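Local coordinates for mitotic checkpoint control protein kinase BUB1 (Drosophila melanogaster, PDB 6JKK) that probably binds ATP and phosphorylates protein substrates such as the kinetochore motor CENP-E through its kinase domain, at residues Gly251-Met256 and Arg296-Ile301; Val258-Arg263 and Arg284-Thr289; Thr280-Tyr285 and Met290-Phe295. All coordinates share one frame; numbering follows the deposited sequence.

Contact 1: Gly251-Met256 and Arg296-Ile301; sequences GLVSVM and RTLLNI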
loop_
_atom_site.group_PDB
_atom_site.type_symbol
_atom_site.label_atom_id
_atom_site.label_comp_id
_atom_site.label_asym_id
_atom_site.label_seq_id
_atom_site.Cartn_x
_atom_site.Cartn_y
_atom_site.Cartn_z
ATOM N N GLY A 251 3.715 -9.341 -0.694
ATOM C CA GLY A 251 2.464 -8.636 -0.452
ATOM C C GLY A 251 1.702 -8.349 -1.731
ATOM O O GLY A 251 0.465 -8.480 -1.784
ATOM N N LEU A 252 2.451 -7.967 -2.765
ATOM C CA LEU A 252 1.897 -7.708 -4.092
ATOM C C LEU A 252 1.128 -8.910 -4.629
ATOM O O LEU A 252 -0.001 -8.773 -5.104
ATOM C CB LEU A 252 3.020 -7.360 -5.072
ATOM C CG LEU A 252 3.048 -5.971 -5.704
ATOM C CD1 LEU A 252 4.096 -5.915 -6.807
ATOM C CD2 LEU A 252 1.681 -5.580 -6.244
ATOM N N VAL A 253 1.749 -10.085 -4.571
ATOM C CA VAL A 253 1.090 -11.312 -5.018
ATOM C C VAL A 253 -0.179 -11.566 -4.220
ATOM O O VAL A 253 -1.215 -11.933 -4.785
ATOM C CB VAL A 253 2.021 -12.537 -4.919
ATOM C CG1 VAL A 253 1.278 -13.810 -5.284
ATOM C CG2 VAL A 253 3.202 -12.365 -5.836
ATOM N N SER A 254 -0.101 -11.363 -2.907
ATOM C CA SER A 254 -1.247 -11.609 -2.044
ATOM C C SER A 254 -2.428 -10.743 -2.490
ATOM O O SER A 254 -3.573 -11.195 -2.473
ATOM C CB SER A 254 -0.897 -11.347 -0.576
ATOM O OG SER A 254 -1.120 -9.989 -0.234
ATOM N N VAL A 255 -2.147 -9.511 -2.916
ATOM C CA VAL A 255 -3.206 -8.619 -3.392
ATOM C C VAL A 255 -3.768 -9.091 -4.738
ATOM O O VAL A 255 -4.985 -9.104 -4.944
ATOM C CB VAL A 255 -2.723 -7.163 -3.527
ATOM C CG1 VAL A 255 -3.854 -6.282 -4.040
ATOM C CG2 VAL A 255 -2.237 -6.639 -2.189
ATOM N N MET A 256 -2.882 -9.468 -5.655
ATOM C CA MET A 256 -3.318 -9.993 -6.947
ATOM C C MET A 256 -4.192 -11.223 -6.734
ATOM O O MET A 256 -5.188 -11.411 -7.429
ATOM C CB MET A 256 -2.119 -10.358 -7.829
ATOM C CG MET A 256 -1.189 -9.203 -8.165
ATOM S SD MET A 256 0.154 -9.832 -9.190
ATOM C CE MET A 256 1.142 -8.338 -9.378
ATOM N N ARG A 296 5.242 -16.854 -9.714
ATOM C CA ARG A 296 6.500 -17.558 -9.471
ATOM C C ARG A 296 7.676 -16.594 -9.348
ATOM O O ARG A 296 8.541 -16.756 -8.483
ATOM C CB ARG A 296 6.775 -18.585 -10.570
ATOM C CG ARG A 296 7.951 -19.504 -10.265
ATOM C CD ARG A 296 8.210 -20.511 -11.382
ATOM N NE ARG A 296 7.102 -20.628 -12.325
ATOM C CZ ARG A 296 7.067 -20.029 -13.515
ATOM N NH1 ARG A 296 8.076 -19.265 -13.909
ATOM N NH2 ARG A 296 6.020 -20.190 -14.309
ATOM N N THR A 297 7.694 -15.585 -10.213
ATOM C CA THR A 297 8.782 -14.616 -10.248
ATOM C C THR A 297 8.799 -13.757 -8.989
ATOM O O THR A 297 9.864 -13.448 -8.440
ATOM C CB THR A 297 8.656 -13.714 -11.480
ATOM O OG1 THR A 297 8.727 -14.520 -12.662
ATOM C CG2 THR A 297 9.764 -12.682 -11.517
ATOM N N LEU A 298 7.615 -13.367 -8.531
ATOM C CA LEU A 298 7.520 -12.478 -7.379
ATOM C C LEU A 298 7.673 -13.219 -6.051
ATOM O O LEU A 298 8.069 -12.620 -5.051
ATOM C CB LEU A 298 6.204 -11.696 -7.409
ATOM C CG LEU A 298 6.028 -10.620 -8.483
ATOM C CD1 LEU A 298 4.580 -10.139 -8.548
ATOM C CD2 LEU A 298 6.953 -9.449 -8.220
ATOM N N LEU A 299 7.363 -14.514 -6.042
ATOM C CA LEU A 299 7.453 -15.309 -4.815
ATOM C C LEU A 299 8.807 -15.985 -4.625
ATOM O O LEU A 299 9.207 -16.288 -3.497
ATOM C CB LEU A 299 6.363 -16.384 -4.787
ATOM C CG LEU A 299 4.930 -15.932 -4.526
ATOM C CD1 LEU A 299 3.976 -17.106 -4.612
ATOM C CD2 LEU A 299 4.844 -15.283 -3.162
ATOM N N ASN A 300 9.504 -16.243 -5.724
ATOM C CA ASN A 300 10.725 -17.029 -5.652
ATOM C C ASN A 300 11.925 -16.241 -6.138
ATOM O O ASN A 300 12.255 -16.262 -7.326
ATOM C CB ASN A 300 10.563 -18.322 -6.448
ATOM C CG ASN A 300 9.425 -19.184 -5.927
ATOM O OD1 ASN A 300 9.632 -20.055 -5.082
ATOM N ND2 ASN A 300 8.220 -18.943 -6.428
ATOM N N ILE A 301 12.570 -15.551 -5.202
ATOM C CA ILE A 301 13.699 -14.673 -5.502
ATOM C C ILE A 301 14.969 -15.225 -4.859
ATOM O O ILE A 301 14.958 -15.635 -3.695
ATOM C CB ILE A 301 13.402 -13.234 -5.020
ATOM C CG1 ILE A 301 12.147 -12.715 -5.725
ATOM C CG2 ILE A 301 14.578 -12.311 -5.286
ATOM C CD1 ILE A 301 11.443 -11.577 -5.006
#

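Contact 2: Val258-Arg263 and Arg284-Thr289; sequences VLLFGR and RYFQRT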
loop_
_atom_site.group_PDB
_atom_site.type_symbol
_atom_site.label_atom_id
_atom_site.label_comp_id
_atom_site.label_asym_id
_atom_site.label_seq_id
_atom_site.Cartn_x
_atom_site.Cartn_y
_atom_site.Cartn_z
ATOM N N VAL A 258 -6.134 -11.988 -4.101
ATOM C CA VAL A 258 -7.456 -11.625 -3.582
ATOM C C VAL A 258 -8.349 -11.098 -4.705
ATOM O O VAL A 258 -9.542 -11.412 -4.761
ATOM C CB VAL A 258 -7.355 -10.580 -2.444
ATOM C CG1 VAL A 258 -8.735 -10.165 -1.969
ATOM C CG2 VAL A 258 -6.580 -11.152 -1.283
ATOM N N LEU A 259 -7.762 -10.306 -5.603
ATOM C CA LEU A 259 -8.503 -9.723 -6.713
ATOM C C LEU A 259 -8.971 -10.807 -7.678
ATOM O O LEU A 259 -10.130 -10.825 -8.096
ATOM C CB LEU A 259 -7.634 -8.699 -7.455
ATOM C CG LEU A 259 -7.144 -7.489 -6.652
ATOM C CD1 LEU A 259 -6.327 -6.549 -7.526
ATOM C CD2 LEU A 259 -8.317 -6.755 -6.056
ATOM N N LEU A 260 -8.059 -11.709 -8.031
ATOM C CA LEU A 260 -8.354 -12.781 -8.986
ATOM C C LEU A 260 -9.364 -13.803 -8.463
ATOM O O LEU A 260 -10.244 -14.263 -9.206
ATOM C CB LEU A 260 -7.063 -13.516 -9.366
ATOM C CG LEU A 260 -6.184 -13.006 -10.504
ATOM C CD1 LEU A 260 -4.949 -13.874 -10.660
ATOM C CD2 LEU A 260 -6.967 -12.970 -11.809
ATOM N N PHE A 261 -9.229 -14.169 -7.191
ATOM C CA PHE A 261 -9.914 -15.345 -6.674
ATOM C C PHE A 261 -10.962 -15.055 -5.599
ATOM O O PHE A 261 -11.768 -15.925 -5.263
ATOM C CB PHE A 261 -8.887 -16.378 -6.178
ATOM C CG PHE A 261 -7.926 -16.840 -7.246
ATOM C CD1 PHE A 261 -8.400 -17.429 -8.416
ATOM C CD2 PHE A 261 -6.556 -16.695 -7.075
ATOM C CE1 PHE A 261 -7.521 -17.855 -9.405
ATOM C CE2 PHE A 261 -5.668 -17.117 -8.053
ATOM C CZ PHE A 261 -6.150 -17.697 -9.222
ATOM N N GLY A 262 -10.960 -13.840 -5.059
ATOM C CA GLY A 262 -11.905 -13.494 -4.008
ATOM C C GLY A 262 -11.547 -14.119 -2.672
ATOM O O GLY A 262 -12.312 -14.032 -1.705
ATOM N N ARG A 263 -10.378 -14.750 -2.617
ATOM C CA ARG A 263 -9.932 -15.427 -1.406
ATOM C C ARG A 263 -8.516 -15.008 -1.061
ATOM O O ARG A 263 -7.757 -14.598 -1.935
ATOM C CB ARG A 263 -9.969 -16.944 -1.589
ATOM C CG ARG A 263 -11.354 -17.555 -1.647
ATOM C CD ARG A 263 -11.246 -19.065 -1.773
ATOM N NE ARG A 263 -10.623 -19.445 -3.037
ATOM C CZ ARG A 263 -11.290 -19.902 -4.093
ATOM N NH1 ARG A 263 -12.608 -20.053 -4.036
ATOM N NH2 ARG A 263 -10.637 -20.217 -5.203
ATOM N N ARG A 284 -7.192 -22.956 -16.255
ATOM C CA ARG A 284 -6.532 -23.091 -17.563
ATOM C C ARG A 284 -7.011 -22.016 -18.535
ATOM O O ARG A 284 -6.255 -21.561 -19.397
ATOM C CB ARG A 284 -6.814 -24.472 -18.173
ATOM C CG ARG A 284 -5.698 -25.103 -19.059
ATOM C CD ARG A 284 -4.818 -24.134 -19.878
ATOM N NE ARG A 284 -5.563 -23.309 -20.831
ATOM C CZ ARG A 284 -5.042 -22.774 -21.934
ATOM N NH1 ARG A 284 -3.770 -22.987 -22.241
ATOM N NH2 ARG A 284 -5.797 -22.031 -22.736
ATOM N N TYR A 285 -8.267 -21.611 -18.402
ATOM C CA TYR A 285 -8.822 -20.635 -19.331
ATOM C C TYR A 285 -8.401 -19.198 -19.022
ATOM O O TYR A 285 -8.566 -18.305 -19.862
ATOM C CB TYR A 285 -10.338 -20.768 -19.428
ATOM C CG TYR A 285 -11.059 -20.830 -18.110
ATOM C CD1 TYR A 285 -11.360 -22.052 -17.519
ATOM C CD2 TYR A 285 -11.466 -19.672 -17.471
ATOM C CE1 TYR A 285 -12.030 -22.113 -16.323
ATOM C CE2 TYR A 285 -12.136 -19.722 -16.274
ATOM C CZ TYR A 285 -12.416 -20.946 -15.707
ATOM O OH TYR A 285 -13.084 -20.997 -14.509
ATOM N N PHE A 286 -7.843 -18.975 -17.832
ATOM C CA PHE A 286 -7.181 -17.706 -17.549
ATOM C C PHE A 286 -5.921 -17.644 -18.390
ATOM O O PHE A 286 -5.567 -18.610 -19.067
ATOM C CB PHE A 286 -6.773 -17.586 -16.074
ATOM C CG PHE A 286 -7.852 -17.050 -15.176
ATOM C CD1 PHE A 286 -7.522 -16.436 -13.971
ATOM C CD2 PHE A 286 -9.191 -17.188 -15.517
ATOM C CE1 PHE A 286 -8.516 -15.952 -13.123
ATOM C CE2 PHE A 286 -10.190 -16.710 -14.682
ATOM C CZ PHE A 286 -9.854 -16.092 -13.482
ATOM N N GLN A 287 -5.230 -16.513 -18.344
ATOM C CA GLN A 287 -3.921 -16.438 -18.965
ATOM C C GLN A 287 -2.946 -17.121 -18.007
ATOM O O GLN A 287 -2.122 -16.478 -17.357
ATOM C CB GLN A 287 -3.552 -14.988 -19.282
ATOM C CG GLN A 287 -4.525 -14.347 -20.285
ATOM C CD GLN A 287 -4.595 -15.119 -21.595
ATOM O OE1 GLN A 287 -3.573 -15.356 -22.231
ATOM N NE2 GLN A 287 -5.800 -15.530 -21.994
ATOM N N ARG A 288 -3.074 -18.447 -17.949
ATOM C CA ARG A 288 -2.443 -19.298 -16.940
ATOM C C ARG A 288 -0.933 -19.142 -16.878
ATOM O O ARG A 288 -0.373 -18.866 -15.816
ATOM C CB ARG A 288 -2.783 -20.764 -17.227
ATOM C CG ARG A 288 -3.437 -21.491 -16.080
ATOM C CD ARG A 288 -2.606 -22.687 -15.638
ATOM N NE ARG A 288 -2.213 -23.541 -16.757
ATOM C CZ ARG A 288 -2.826 -24.672 -17.090
ATOM N NH1 ARG A 288 -3.869 -25.100 -16.390
ATOM N NH2 ARG A 288 -2.393 -25.384 -18.122
ATOM N N THR A 289 -0.283 -19.337 -18.020
ATOM C CA THR A 289 1.167 -19.209 -18.120
ATOM C C THR A 289 1.630 -17.837 -17.630
ATOM O O THR A 289 2.632 -17.728 -16.922
ATOM C CB THR A 289 1.652 -19.462 -19.565
ATOM O OG1 THR A 289 1.240 -20.770 -19.979
ATOM C CG2 THR A 289 3.168 -19.373 -19.650
#

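Contact 3: Thr280-Tyr285 and Met290-Phe295; sequences TNVPRY and MWENIF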
loop_
_atom_site.group_PDB
_atom_site.type_symbol
_atom_site.label_atom_id
_atom_site.label_comp_id
_atom_site.label_asym_id
_atom_site.label_seq_id
_atom_site.Cartn_x
_atom_site.Cartn_y
_atom_site.Cartn_z
ATOM N N THR A 280 -3.958 -22.160 -4.636
ATOM C CA THR A 280 -4.993 -22.064 -5.661
ATOM C C THR A 280 -4.433 -22.251 -7.072
ATOM O O THR A 280 -3.487 -21.569 -7.469
ATOM C CB THR A 280 -5.697 -20.687 -5.589
ATOM O OG1 THR A 280 -6.320 -20.532 -4.308
ATOM C CG2 THR A 280 -6.749 -20.565 -6.673
ATOM N N ASN A 281 -5.020 -23.178 -7.824
ATOM C CA ASN A 281 -4.676 -23.344 -9.231
ATOM C C ASN A 281 -5.319 -22.253 -10.086
ATOM O O ASN A 281 -6.534 -22.060 -10.040
ATOM C CB ASN A 281 -5.131 -24.716 -9.735
ATOM C CG ASN A 281 -4.450 -25.866 -9.010
ATOM O OD1 ASN A 281 -3.235 -25.862 -8.819
ATOM N ND2 ASN A 281 -5.237 -26.857 -8.604
ATOM N N VAL A 282 -4.501 -21.537 -10.852
ATOM C CA VAL A 282 -5.013 -20.610 -11.855
ATOM C C VAL A 282 -5.771 -21.432 -12.893
ATOM O O VAL A 282 -5.242 -22.421 -13.397
ATOM C CB VAL A 282 -3.868 -19.857 -12.554
ATOM C CG1 VAL A 282 -4.421 -18.773 -13.464
ATOM C CG2 VAL A 282 -2.911 -19.256 -11.522
ATOM N N PRO A 283 -7.027 -21.051 -13.192
ATOM C CA PRO A 283 -7.826 -21.788 -14.185
ATOM C C PRO A 283 -7.139 -21.823 -15.554
ATOM O O PRO A 283 -6.565 -20.812 -15.949
ATOM C CB PRO A 283 -9.123 -20.975 -14.259
ATOM C CG PRO A 283 -9.213 -20.277 -12.929
ATOM C CD PRO A 283 -7.793 -19.966 -12.550
ATOM N N ARG A 284 -7.192 -22.956 -16.255
ATOM C CA ARG A 284 -6.532 -23.091 -17.563
ATOM C C ARG A 284 -7.011 -22.016 -18.535
ATOM O O ARG A 284 -6.255 -21.561 -19.397
ATOM C CB ARG A 284 -6.814 -24.472 -18.173
ATOM C CG ARG A 284 -5.698 -25.103 -19.059
ATOM C CD ARG A 284 -4.818 -24.134 -19.878
ATOM N NE ARG A 284 -5.563 -23.309 -20.831
ATOM C CZ ARG A 284 -5.042 -22.774 -21.934
ATOM N NH1 ARG A 284 -3.770 -22.987 -22.241
ATOM N NH2 ARG A 284 -5.797 -22.031 -22.736
ATOM N N TYR A 285 -8.267 -21.611 -18.402
ATOM C CA TYR A 285 -8.822 -20.635 -19.331
ATOM C C TYR A 285 -8.401 -19.198 -19.022
ATOM O O TYR A 285 -8.566 -18.305 -19.862
ATOM C CB TYR A 285 -10.338 -20.768 -19.428
ATOM C CG TYR A 285 -11.059 -20.830 -18.110
ATOM C CD1 TYR A 285 -11.360 -22.052 -17.519
ATOM C CD2 TYR A 285 -11.466 -19.672 -17.471
ATOM C CE1 TYR A 285 -12.030 -22.113 -16.323
ATOM C CE2 TYR A 285 -12.136 -19.722 -16.274
ATOM C CZ TYR A 285 -12.416 -20.946 -15.707
ATOM O OH TYR A 285 -13.084 -20.997 -14.509
ATOM N N MET A 290 0.888 -16.792 -17.986
ATOM C CA MET A 290 1.252 -15.442 -17.575
ATOM C C MET A 290 1.157 -15.262 -16.064
ATOM O O MET A 290 2.107 -14.788 -15.427
ATOM C CB MET A 290 0.380 -14.396 -18.271
ATOM C CG MET A 290 0.670 -12.979 -17.799
ATOM S SD MET A 290 -0.627 -11.813 -18.248
ATOM C CE MET A 290 -1.898 -12.269 -17.066
ATOM N N TRP A 291 0.010 -15.624 -15.491
ATOM C CA TRP A 291 -0.187 -15.480 -14.051
ATOM C C TRP A 291 0.808 -16.341 -13.284
ATOM O O TRP A 291 1.363 -15.906 -12.273
ATOM C CB TRP A 291 -1.619 -15.845 -13.640
ATOM C CG TRP A 291 -2.635 -14.796 -14.001
ATOM C CD1 TRP A 291 -3.673 -14.926 -14.882
ATOM C CD2 TRP A 291 -2.697 -13.453 -13.502
ATOM N NE1 TRP A 291 -4.377 -13.744 -14.959
ATOM C CE2 TRP A 291 -3.799 -12.826 -14.117
ATOM C CE3 TRP A 291 -1.929 -12.720 -12.592
ATOM C CZ2 TRP A 291 -4.151 -11.503 -13.852
ATOM C CZ3 TRP A 291 -2.281 -11.404 -12.326
ATOM C CH2 TRP A 291 -3.382 -10.810 -12.956
ATOM N N GLU A 292 1.035 -17.560 -13.765
ATOM C CA GLU A 292 2.010 -18.436 -13.120
ATOM C C GLU A 292 3.425 -17.842 -13.176
ATOM O O GLU A 292 4.164 -17.917 -12.192
ATOM C CB GLU A 292 1.945 -19.858 -13.688
ATOM C CG GLU A 292 0.668 -20.601 -13.276
ATOM C CD GLU A 292 0.603 -22.030 -13.782
ATOM O OE1 GLU A 292 1.392 -22.384 -14.682
ATOM O OE2 GLU A 292 -0.249 -22.796 -13.281
ATOM N N ASN A 293 3.786 -17.232 -14.308
ATOM C CA ASN A 293 5.041 -16.484 -14.417
ATOM C C ASN A 293 5.135 -15.393 -13.355
ATOM O O ASN A 293 6.125 -15.294 -12.627
ATOM C CB ASN A 293 5.184 -15.833 -15.804
ATOM C CG ASN A 293 5.722 -16.787 -16.864
ATOM O OD1 ASN A 293 6.155 -17.902 -16.566
ATOM N ND2 ASN A 293 5.713 -16.334 -18.116
ATOM N N ILE A 294 4.102 -14.558 -13.289
ATOM C CA ILE A 294 4.069 -13.442 -12.353
ATOM C C ILE A 294 4.188 -13.906 -10.900
ATOM O O ILE A 294 5.018 -13.391 -10.149
ATOM C CB ILE A 294 2.788 -12.597 -12.537
ATOM C CG1 ILE A 294 2.759 -11.971 -13.935
ATOM C CG2 ILE A 294 2.701 -11.509 -11.462
ATOM C CD1 ILE A 294 1.398 -11.404 -14.322
ATOM N N PHE A 295 3.371 -14.881 -10.515
ATOM C CA PHE A 295 3.380 -15.388 -9.146
ATOM C C PHE A 295 4.729 -16.026 -8.807
ATOM O O PHE A 295 5.301 -15.761 -7.746
ATOM C CB PHE A 295 2.249 -16.401 -8.931
ATOM C CG PHE A 295 0.860 -15.818 -9.059
ATOM C CD1 PHE A 295 0.662 -14.445 -9.146
ATOM C CD2 PHE A 295 -0.250 -16.660 -9.087
ATOM C CE1 PHE A 295 -0.618 -13.916 -9.262
ATOM C CE2 PHE A 295 -1.530 -16.143 -9.205
ATOM C CZ PHE A 295 -1.714 -14.769 -9.291
#

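Contact 1: Gly251-Met256 and Arg296-Ile301
This contact belongs to the helical C-lobe of the protein kinase fold, where Val253 of helix 246-261 meets Leu298 and Leu299 near the C-terminal end of helix 288-299. Helix 246-261 probably corresponds to the kinase helix αF. The branch of Val253 that does the work is CG2, which lies anti to the carbonyl carbon. Val253 CG2 comes 3.5 Å from Leu298 CB, tighter than usual van der Waals contact, and 3.8 Å from Leu298 CD1. The two side chains run past each other in opposite directions. Met256 adds a second touch one turn on. Its chain is extended beyond CG. The Met256 and Leu298 side chains cross at about a right angle, with Met256 CE 4.0 Å from Leu298 CD1. Leu299 approaches more loosely, with CG 4.2 Å from Val253 CG2. Just beyond, the chain leaves helical geometry at Asn300. Asn300 ND2 bonds Arg296 O at 3.0 Å, on a lone pair in the carbonyl plane, and the same oxygen takes Asn300 N. Asn300 ND2 also bonds Trp276 O. No hydrogen bond links the two segments. The touching side chains are all apolar and buried, so close fit and exclusion of water hold the helices here.

Contact 2: Val258-Arg263 and Arg284-Thr289
An apolar contact joins Leu260 and Phe261, at the C-terminal end of helix 246-261, to Phe286 in the connection leading into helix 288-299. It lies in the C-lobe of the kinase domain. Phe286 CE1 is the atom that meets both partners. Leu260 CD2 lies 3.6 Å from Phe286 CE1 and 4.1 Å from Phe286 CD1, and the two side chains pass in opposite directions. Phe261 CE1 is farther, 4.3 Å from Phe286 CE1. Phe286 CG stands anti to the carbonyl carbon (chi1 -86°), which turns the ring toward the end of helix 246-261. Leu260 also packs within its own segment, with CB 3.9 Å above the centre of the Phe261 ring. The helix stops right after this pair. Gly262 has positive phi (74°), while its N still bonds Val258 O at 2.8 Å. On the other side, Gln287 centres an inverse gamma turn and holds the N-cap position of the next helix. Helix 156-175 borders the contact: its Glu156 touches Phe286 and accepts a hydrogen bond from Gln287 N. Phe261 stacks edge-to-face with His257 and touches Pro283. Phe286 thus fills in between the end of helix 246-261 and the start of helix 156-175, just ahead of helix 288-299.

Contact 3: Thr280-Tyr285 and Met290-Phe295
The rings of Trp291 and Phe295, one turn apart on helix 288-299, both meet Val282 of the preceding connection. One face of the Trp291 indole carries Met290 CE, 3.5 Å above the plane and offset toward the rim. One face of the Phe295 ring carries the backbone oxygen of its own helix, Trp291 O, 3.2 Å above the plane and again toward the rim. That oxygen also accepts the helical bond from Phe295 N. A third ring, Tyr285, has Pro283 CB 3.6 Å above one face, a contact made inside the connection itself.

Val282 is the centre of the contact and divides its two methyls. CG1, anti to the backbone N (chi1 -173°), goes to Trp291. Val282 CG1 lies 4.1 Å from Trp291 CB and 4.2 Å from Trp291 CD1, the ring carbon next to NE1. The two side chains cross at about a right angle. CG2 goes to the other ring, with Val282 CG2 4.1 Å from Phe295 CE2. Val282 CG2 also lies 4.2 Å from Glu292 CG, so the aliphatic part of this acid borders the contact. These are ordinary van der Waals distances, without strain.

No hydrogen bond crosses between the segments. The polar end of the indole is used in another direction, with Trp291 NE1 bonded to Glu156 of helix 156-175. That bond would help fix the rotation of the ring that Val282 touches. Phe295 also packs on Met277 and Pro278 of strand 276-278. Asn293, on a different side of the helix, bonds Gln316 of helix 310-322.

The arrangement is a connection folded back on the helix it leads into, with one buried valine resting on residues from successive turns. It is apolar packing toward the outer part of the helical C-lobe of a protein kinase, where a connection covers the helix that follows it.

Overall arrangement
All three contacts lie on the same side of the chain's centre, in the C-lobe. Contacts 1 and 3 use side chains of helix 288-299, and contact 2 uses Phe286 just before it. Contacts 2 and 3 are nested inside the loop closed by contact 1. The centres of contacts 2 and 3 are about 6 Å apart, and that of contact 1 is about 13 Å and 12 Å from them. Leu260 joins contact 2 to contact 3: Leu260 CD1 is 3.6 Å from Phe295 CZ and 3.7 Å from Trp291 CD2. Contact 1 reaches contact 3 through Met256 SD, 3.8 Å from Ile294 CG2, and Val253 CG1, 4.0 Å from Phe295 CD1. Together they make a continuous apolar layer. It lies away from Lys85, the predicted ATP-binding residue.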